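Local coordinates for protein type III effector NopAA (Sinorhizobium fredii USDA 257, PDB 6SDU) that hydrolyses xyloglucan as a type III effector whose catalytic domain belongs to glycosyl hydrolase family 12, at residues S153-F165 against I176-D190. Residues are numbered along the deposited sequence; the frame is centred on the assembly and turned at random.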
ATOM      1  N   SER A 153     -17.560  -3.533   8.182  1.00 47.99           N
ATOM      2  CA  SER A 153     -17.311  -2.238   8.795  1.00 50.20           C
ATOM      3  C   SER A 153     -16.759  -2.399  10.208  1.00 54.83           C
ATOM      4  O   SER A 153     -17.101  -3.350  10.922  1.00 51.37           O
ATOM      5  CB  SER A 153     -18.586  -1.395   8.839  1.00 56.87           C
ATOM      6  OG  SER A 153     -18.896  -0.857   7.566  1.00 62.02           O
ATOM      7  N   ASN A 154     -15.877  -1.463  10.581  1.00 48.73           N
ATOM      8  CA  ASN A 154     -15.292  -1.338  11.930  1.00 55.41           C
ATOM      9  C   ASN A 154     -14.713  -2.655  12.438  1.00 52.25           C
ATOM     10  O   ASN A 154     -14.887  -3.046  13.592  1.00 54.56           O
ATOM     11  CB  ASN A 154     -16.310  -0.762  12.913  1.00 58.87           C
ATOM     12  CG  ASN A 154     -16.852   0.572  12.450  1.00 69.96           C
ATOM     13  OD1 ASN A 154     -16.094   1.531  12.263  1.00 71.64           O
ATOM     14  ND2 ASN A 154     -18.159   0.638  12.231  1.00 71.91           N
ATOM     15  N   VAL A 155     -13.948  -3.308  11.580  1.00 47.81           N
ATOM     16  CA  VAL A 155     -13.318  -4.564  11.947  1.00 50.01           C
ATOM     17  C   VAL A 155     -12.065  -4.251  12.748  1.00 52.30           C
ATOM     18  O   VAL A 155     -11.208  -3.480  12.309  1.00 46.74           O
ATOM     19  CB  VAL A 155     -12.988  -5.389  10.698  1.00 49.60           C
ATOM     20  CG1 VAL A 155     -12.288  -6.689  11.091  1.00 54.61           C
ATOM     21  CG2 VAL A 155     -14.256  -5.649   9.907  1.00 46.32           C
ATOM     22  N   ASN A 156     -11.957  -4.835  13.937  1.00 67.76           N
ATOM     23  CA  ASN A 156     -10.783  -4.648  14.777  1.00 67.61           C
ATOM     24  C   ASN A 156      -9.906  -5.878  14.611  1.00 58.39           C
ATOM     25  O   ASN A 156     -10.259  -6.961  15.081  1.00 56.78           O
ATOM     26  CB  ASN A 156     -11.150  -4.418  16.239  1.00 76.53           C
ATOM     27  CG  ASN A 156      -9.980  -3.890  17.035  1.00 87.65           C
ATOM     28  OD1 ASN A 156      -9.016  -4.610  17.297  1.00 89.75           O
ATOM     29  ND2 ASN A 156     -10.037  -2.615  17.394  1.00 96.88           N
ATOM     30  N   VAL A 157      -8.790  -5.718  13.896  1.00 55.50           N
ATOM     31  CA  VAL A 157      -7.850  -6.804  13.637  1.00 53.47           C
ATOM     32  C   VAL A 157      -6.451  -6.217  13.511  1.00 55.80           C
ATOM     33  O   VAL A 157      -6.278  -5.049  13.145  1.00 62.82           O
ATOM     34  CB  VAL A 157      -8.233  -7.601  12.366  1.00 48.93           C
ATOM     35  CG1 VAL A 157      -7.942  -6.790  11.115  1.00 54.17           C
ATOM     36  CG2 VAL A 157      -7.510  -8.929  12.327  1.00 45.08           C
ATOM     37  N   GLY A 158      -5.451  -7.031  13.845  1.00 43.02           N
ATOM     38  CA  GLY A 158      -4.054  -6.676  13.654  1.00 49.55           C
ATOM     39  C   GLY A 158      -3.592  -5.347  14.225  1.00 53.70           C
ATOM     40  O   GLY A 158      -2.660  -4.722  13.696  1.00 47.56           O
ATOM     41  N   GLY A 159      -4.212  -4.930  15.329  1.00 49.61           N
ATOM     42  CA  GLY A 159      -3.818  -3.733  16.041  1.00 46.81           C
ATOM     43  C   GLY A 159      -4.520  -2.451  15.663  1.00 53.52           C
ATOM     44  O   GLY A 159      -4.032  -1.374  16.043  1.00 56.64           O
ATOM     45  N   ALA A 160      -5.625  -2.520  14.916  1.00 42.35           N
ATOM     46  CA  ALA A 160      -6.326  -1.311  14.498  1.00 46.72           C
ATOM     47  C   ALA A 160      -7.739  -1.674  14.072  1.00 45.51           C
ATOM     48  O   ALA A 160      -8.098  -2.847  13.989  1.00 50.00           O
ATOM     49  CB  ALA A 160      -5.582  -0.588  13.372  1.00 41.61           C
ATOM     50  N   THR A 161      -8.547  -0.643  13.834  1.00 42.89           N
ATOM     51  CA  THR A 161      -9.903  -0.802  13.323  1.00 38.25           C
ATOM     52  C   THR A 161      -9.939  -0.387  11.862  1.00 39.03           C
ATOM     53  O   THR A 161      -9.367   0.645  11.492  1.00 40.05           O
ATOM     54  CB  THR A 161     -10.899   0.013  14.143  1.00 39.42           C
ATOM     55  OG1 THR A 161     -10.846  -0.429  15.507  1.00 50.68           O
ATOM     56  CG2 THR A 161     -12.315  -0.164  13.600  1.00 39.78           C
ATOM     57  N   TRP A 162     -10.604  -1.188  11.035  1.00 38.73           N
ATOM     58  CA  TRP A 162     -10.569  -0.997   9.598  1.00 36.55           C
ATOM     59  C   TRP A 162     -11.957  -1.156   9.011  1.00 39.92           C
ATOM     60  O   TRP A 162     -12.830  -1.791   9.602  1.00 43.10           O
ATOM     61  CB  TRP A 162      -9.645  -2.008   8.903  1.00 32.55           C
ATOM     62  CG  TRP A 162      -8.298  -2.249   9.516  1.00 31.76           C
ATOM     63  CD1 TRP A 162      -8.011  -3.094  10.531  1.00 40.66           C
ATOM     64  CD2 TRP A 162      -7.038  -1.692   9.096  1.00 40.02           C
ATOM     65  NE1 TRP A 162      -6.661  -3.092  10.796  1.00 35.61           N
ATOM     66  CE2 TRP A 162      -6.042  -2.235   9.932  1.00 37.15           C
ATOM     67  CE3 TRP A 162      -6.661  -0.777   8.110  1.00 41.54           C
ATOM     68  CZ2 TRP A 162      -4.695  -1.900   9.808  1.00 43.96           C
ATOM     69  CZ3 TRP A 162      -5.313  -0.442   7.989  1.00 41.07           C
ATOM     70  CH2 TRP A 162      -4.354  -0.998   8.835  1.00 44.25           C
ATOM     71  N   ASN A 163     -12.135  -0.578   7.823  1.00 39.21           N
ATOM     72  CA  ASN A 163     -13.248  -0.871   6.926  1.00 34.54           C
ATOM     73  C   ASN A 163     -12.705  -1.707   5.770  1.00 39.29           C
ATOM     74  O   ASN A 163     -11.624  -1.404   5.245  1.00 31.24           O
ATOM     75  CB  ASN A 163     -13.892   0.409   6.396  1.00 37.61           C
ATOM     76  CG  ASN A 163     -14.774   1.083   7.423  1.00 40.95           C
ATOM     77  OD1 ASN A 163     -15.262   0.434   8.351  1.00 35.30           O
ATOM     78  ND2 ASN A 163     -14.987   2.397   7.263  1.00 33.79           N
ATOM     79  N   VAL A 164     -13.415  -2.794   5.428  1.00 33.86           N
ATOM     80  CA  VAL A 164     -12.955  -3.792   4.466  1.00 30.14           C
ATOM     81  C   VAL A 164     -13.735  -3.672   3.164  1.00 39.83           C
ATOM     82  O   VAL A 164     -14.970  -3.583   3.170  1.00 36.47           O
ATOM     83  CB  VAL A 164     -13.067  -5.208   5.056  1.00 33.71           C
ATOM     84  CG1 VAL A 164     -12.494  -6.259   4.085  1.00 32.85           C
ATOM     85  CG2 VAL A 164     -12.321  -5.241   6.368  1.00 38.58           C
ATOM     86  N   PHE A 165     -13.006  -3.697   2.042  1.00 37.73           N
ATOM     87  CA  PHE A 165     -13.579  -3.573   0.714  1.00 33.53           C
ATOM     88  C   PHE A 165     -13.127  -4.740  -0.156  1.00 33.95           C
ATOM     89  O   PHE A 165     -12.034  -5.289   0.039  1.00 30.30           O
ATOM     90  CB  PHE A 165     -13.170  -2.259   0.070  1.00 27.19           C
ATOM     91  CG  PHE A 165     -13.632  -1.068   0.813  1.00 29.11           C
ATOM     92  CD1 PHE A 165     -12.922  -0.598   1.904  1.00 27.04           C
ATOM     93  CD2 PHE A 165     -14.795  -0.404   0.418  1.00 31.29           C
ATOM     94  CE1 PHE A 165     -13.369   0.517   2.606  1.00 34.49           C
ATOM     95  CE2 PHE A 165     -15.244   0.711   1.103  1.00 33.87           C
ATOM     96  CZ  PHE A 165     -14.531   1.179   2.195  1.00 37.42           C
ATOM     97  N   ILE A 176      -8.479  -7.324  -1.693  1.00 31.80           N
ATOM     98  CA  ILE A 176      -9.115  -7.040  -0.411  1.00 30.56           C
ATOM     99  C   ILE A 176      -8.380  -5.834   0.173  1.00 33.79           C
ATOM    100  O   ILE A 176      -7.158  -5.890   0.378  1.00 29.36           O
ATOM    101  CB  ILE A 176      -9.042  -8.248   0.543  1.00 32.48           C
ATOM    102  CG1 ILE A 176      -9.567  -9.528  -0.110  1.00 39.86           C
ATOM    103  CG2 ILE A 176      -9.831  -7.979   1.819  1.00 26.37           C
ATOM    104  CD1 ILE A 176     -11.062  -9.512  -0.314  1.00 47.99           C
ATOM    105  N   SER A 177      -9.109  -4.745   0.435  1.00 29.31           N
ATOM    106  CA  SER A 177      -8.520  -3.501   0.931  1.00 29.81           C
ATOM    107  C   SER A 177      -9.067  -3.148   2.308  1.00 27.65           C
ATOM    108  O   SER A 177     -10.285  -3.129   2.510  1.00 31.26           O
ATOM    109  CB  SER A 177      -8.800  -2.344  -0.023  1.00 30.62           C
ATOM    110  OG  SER A 177      -8.388  -2.659  -1.329  1.00 34.59           O
ATOM    111  N   LEU A 178      -8.177  -2.839   3.242  1.00 27.96           N
ATOM    112  CA  LEU A 178      -8.565  -2.384   4.571  1.00 31.96           C
ATOM    113  C   LEU A 178      -8.162  -0.918   4.706  1.00 28.06           C
ATOM    114  O   LEU A 178      -6.984  -0.584   4.549  1.00 30.39           O
ATOM    115  CB  LEU A 178      -7.912  -3.232   5.663  1.00 26.73           C
ATOM    116  CG  LEU A 178      -8.574  -4.596   5.888  1.00 26.26           C
ATOM    117  CD1 LEU A 178      -8.316  -5.536   4.740  1.00 25.17           C
ATOM    118  CD2 LEU A 178      -8.085  -5.214   7.212  1.00 28.39           C
ATOM    119  N   LEU A 179      -9.133  -0.055   4.994  1.00 32.15           N
ATOM    120  CA  LEU A 179      -8.896   1.373   5.184  1.00 37.65           C
ATOM    121  C   LEU A 179      -8.996   1.643   6.678  1.00 40.00           C
ATOM    122  O   LEU A 179     -10.017   1.331   7.290  1.00 41.68           O
ATOM    123  CB  LEU A 179      -9.923   2.223   4.419  1.00 27.35           C
ATOM    124  CG  LEU A 179      -9.627   2.578   2.963  1.00 34.13           C
ATOM    125  CD1 LEU A 179      -9.415   1.347   2.110  1.00 22.91           C
ATOM    126  CD2 LEU A 179     -10.767   3.454   2.387  1.00 39.50           C
ATOM    127  N   ARG A 180      -7.933   2.189   7.269  1.00 42.00           N
ATOM    128  CA  ARG A 180      -7.968   2.471   8.699  1.00 33.72           C
ATOM    129  C   ARG A 180      -9.051   3.498   8.998  1.00 39.12           C
ATOM    130  O   ARG A 180      -9.099   4.565   8.374  1.00 39.59           O
ATOM    131  CB  ARG A 180      -6.614   2.985   9.178  1.00 34.05           C
ATOM    132  CG  ARG A 180      -5.881   1.990  10.043  1.00 47.46           C
ATOM    133  CD  ARG A 180      -4.679   2.602  10.681  1.00 48.25           C
ATOM    134  NE  ARG A 180      -5.082   3.392  11.827  1.00 59.72           N
ATOM    135  CZ  ARG A 180      -4.520   3.304  13.018  1.00 61.72           C
ATOM    136  NH1 ARG A 180      -3.526   2.458  13.224  1.00 55.77           N
ATOM    137  NH2 ARG A 180      -4.953   4.070  13.994  1.00 66.45           N
ATOM    138  N   THR A 181      -9.917   3.177   9.970  1.00 36.86           N
ATOM    139  CA  THR A 181     -10.993   4.096  10.335  1.00 34.65           C
ATOM    140  C   THR A 181     -10.443   5.370  10.944  1.00 37.71           C
ATOM    141  O   THR A 181     -11.115   6.405  10.908  1.00 42.84           O
ATOM    142  CB  THR A 181     -11.990   3.428  11.285  1.00 40.30           C
ATOM    143  OG1 THR A 181     -11.319   3.001  12.485  1.00 39.97           O
ATOM    144  CG2 THR A 181     -12.645   2.239  10.585  1.00 41.24           C
ATOM    145  N   SER A 182      -9.281   5.292  11.597  1.00 36.52           N
ATOM    146  CA  SER A 182      -8.537   6.460  12.050  1.00 44.72           C
ATOM    147  C   SER A 182      -7.193   6.494  11.321  1.00 42.81           C
ATOM    148  O   SER A 182      -6.385   5.570  11.455  1.00 41.58           O
ATOM    149  CB  SER A 182      -8.351   6.441  13.572  1.00 46.96           C
ATOM    150  OG  SER A 182      -7.887   7.696  14.023  1.00 51.99           O
ATOM    151  N   LYS A 183      -6.962   7.539  10.532  1.00 46.12           N
ATOM    152  CA  LYS A 183      -5.711   7.651   9.793  1.00 40.71           C
ATOM    153  C   LYS A 183      -4.562   7.927  10.752  1.00 37.83           C
ATOM    154  O   LYS A 183      -4.738   8.569  11.793  1.00 42.97           O
ATOM    155  CB  LYS A 183      -5.792   8.770   8.763  1.00 38.53           C
ATOM    156  CG  LYS A 183      -6.892   8.604   7.730  1.00 37.66           C
ATOM    157  CD  LYS A 183      -7.191   9.952   7.053  1.00 32.61           C
ATOM    158  CE  LYS A 183      -8.262   9.787   5.981  1.00 31.86           C
ATOM    159  NZ  LYS A 183      -8.329  10.993   5.121  1.00 39.68           N
ATOM    160  N   THR A 184      -3.385   7.403  10.415  1.00 30.94           N
ATOM    161  CA  THR A 184      -2.197   7.586  11.248  1.00 30.61           C
ATOM    162  C   THR A 184      -0.963   7.667  10.357  1.00 37.80           C
ATOM    163  O   THR A 184      -0.967   7.188   9.209  1.00 38.23           O
ATOM    164  CB  THR A 184      -2.064   6.440  12.272  1.00 36.53           C
ATOM    165  OG1 THR A 184      -1.114   6.791  13.297  1.00 43.68           O
ATOM    166  CG2 THR A 184      -1.625   5.146  11.565  1.00 38.27           C
ATOM    167  N   ASN A 185       0.097   8.304  10.886  1.00 31.22           N
ATOM    168  CA  ASN A 185       1.387   8.374  10.200  1.00 34.78           C
ATOM    169  C   ASN A 185       2.482   7.560  10.874  1.00 33.48           C
ATOM    170  O   ASN A 185       3.643   7.629  10.443  1.00 39.38           O
ATOM    171  CB  ASN A 185       1.856   9.828  10.039  1.00 29.21           C
ATOM    172  CG  ASN A 185       1.096  10.558   8.941  1.00 30.45           C
ATOM    173  OD1 ASN A 185       0.835   9.988   7.877  1.00 30.04           O
ATOM    174  ND2 ASN A 185       0.730  11.817   9.190  1.00 30.09           N
ATOM    175  N   SER A 186       2.173   6.852  11.952  1.00 36.47           N
ATOM    176  CA  SER A 186       3.121   5.921  12.547  1.00 43.60           C
ATOM    177  C   SER A 186       2.325   4.830  13.248  1.00 45.28           C
ATOM    178  O   SER A 186       1.260   5.093  13.817  1.00 54.40           O
ATOM    179  CB  SER A 186       4.083   6.615  13.522  1.00 44.64           C
ATOM    180  OG  SER A 186       3.417   6.957  14.720  1.00 54.06           O
ATOM    181  N   GLY A 187       2.853   3.615  13.230  1.00 38.84           N
ATOM    182  CA  GLY A 187       2.143   2.502  13.822  1.00 39.03           C
ATOM    183  C   GLY A 187       2.824   1.189  13.489  1.00 36.19           C
ATOM    184  O   GLY A 187       3.890   1.158  12.880  1.00 38.91           O
ATOM    185  N   THR A 188       2.175   0.104  13.908  1.00 42.84           N
ATOM    186  CA  THR A 188       2.656  -1.257  13.685  1.00 45.75           C
ATOM    187  C   THR A 188       1.475  -2.129  13.295  1.00 44.81           C
ATOM    188  O   THR A 188       0.423  -2.059  13.935  1.00 52.45           O
ATOM    189  CB  THR A 188       3.323  -1.817  14.949  1.00 51.27           C
ATOM    190  OG1 THR A 188       4.462  -1.011  15.297  1.00 50.80           O
ATOM    191  CG2 THR A 188       3.770  -3.256  14.740  1.00 52.26           C
ATOM    192  N   VAL A 189       1.638  -2.940  12.255  1.00 46.20           N
ATOM    193  CA  VAL A 189       0.569  -3.824  11.794  1.00 47.00           C
ATOM    194  C   VAL A 189       0.986  -5.273  11.984  1.00 46.19           C
ATOM    195  O   VAL A 189       2.120  -5.656  11.671  1.00 40.94           O
ATOM    196  CB  VAL A 189       0.210  -3.575  10.315  1.00 40.64           C
ATOM    197  CG1 VAL A 189      -0.593  -2.294  10.160  1.00 43.54           C
ATOM    198  CG2 VAL A 189       1.466  -3.518   9.489  1.00 47.18           C
ATOM    199  N   ASP A 190       0.046  -6.086  12.457  1.00 49.99           N
ATOM    200  CA  ASP A 190       0.234  -7.525  12.599  1.00 42.26           C
ATOM    201  C   ASP A 190      -0.372  -8.132  11.340  1.00 46.49           C
ATOM    202  O   ASP A 190      -1.578  -8.381  11.259  1.00 49.12           O
ATOM    203  CB  ASP A 190      -0.406  -8.032  13.886  1.00 45.40           C
ATOM    204  CG  ASP A 190      -0.304  -9.549  14.047  1.00 53.78           C
ATOM    205  OD1 ASP A 190       0.324 -10.217  13.186  1.00 47.02           O
ATOM    206  OD2 ASP A 190      -0.886 -10.074  15.029  1.00 56.61           O
TER
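The indole of W162 is sandwiched between L178 and R180. R180 CG lies over the six-membered ring, 3.5 Å from its centroid, while L178 CD2 makes a CH-pi contact with the five-membered ring from the opposite face. CG of W162 stands beside its backbone N (chi1 -45°), which turns the indole across strand 176-180, and V189 CG1 meets its edge at CZ2 (4.1 Å). NE1 donates to V157 O at 3.1 Å; A160 N, closing the type I' turn V157-A160, reaches that oxygen from the opposite face, so one of its two bonds ties the turn to the indole. Along the same strands the backbones pair antiparallel, N163 with L179 and F165 with S177 as hydrogen-bonded pairs.

Toward T181 the contact opens to solvent: its N still gives T161 O a straight bond (3.0 Å), but OG1 adds only a weak one, and N154 is exposed. Looser is the turn: D190 N reaches G158 O by a long but nearly straight bond (3.3 Å, 170°).

That bond ties the turn between 155-157 and 160-168 to strand 186-190, an outermost strand of this beta-sandwich's other sheet. Strand 117-125 flanks 174-180, and W197 of helix 191-200 packs on V157 and V164.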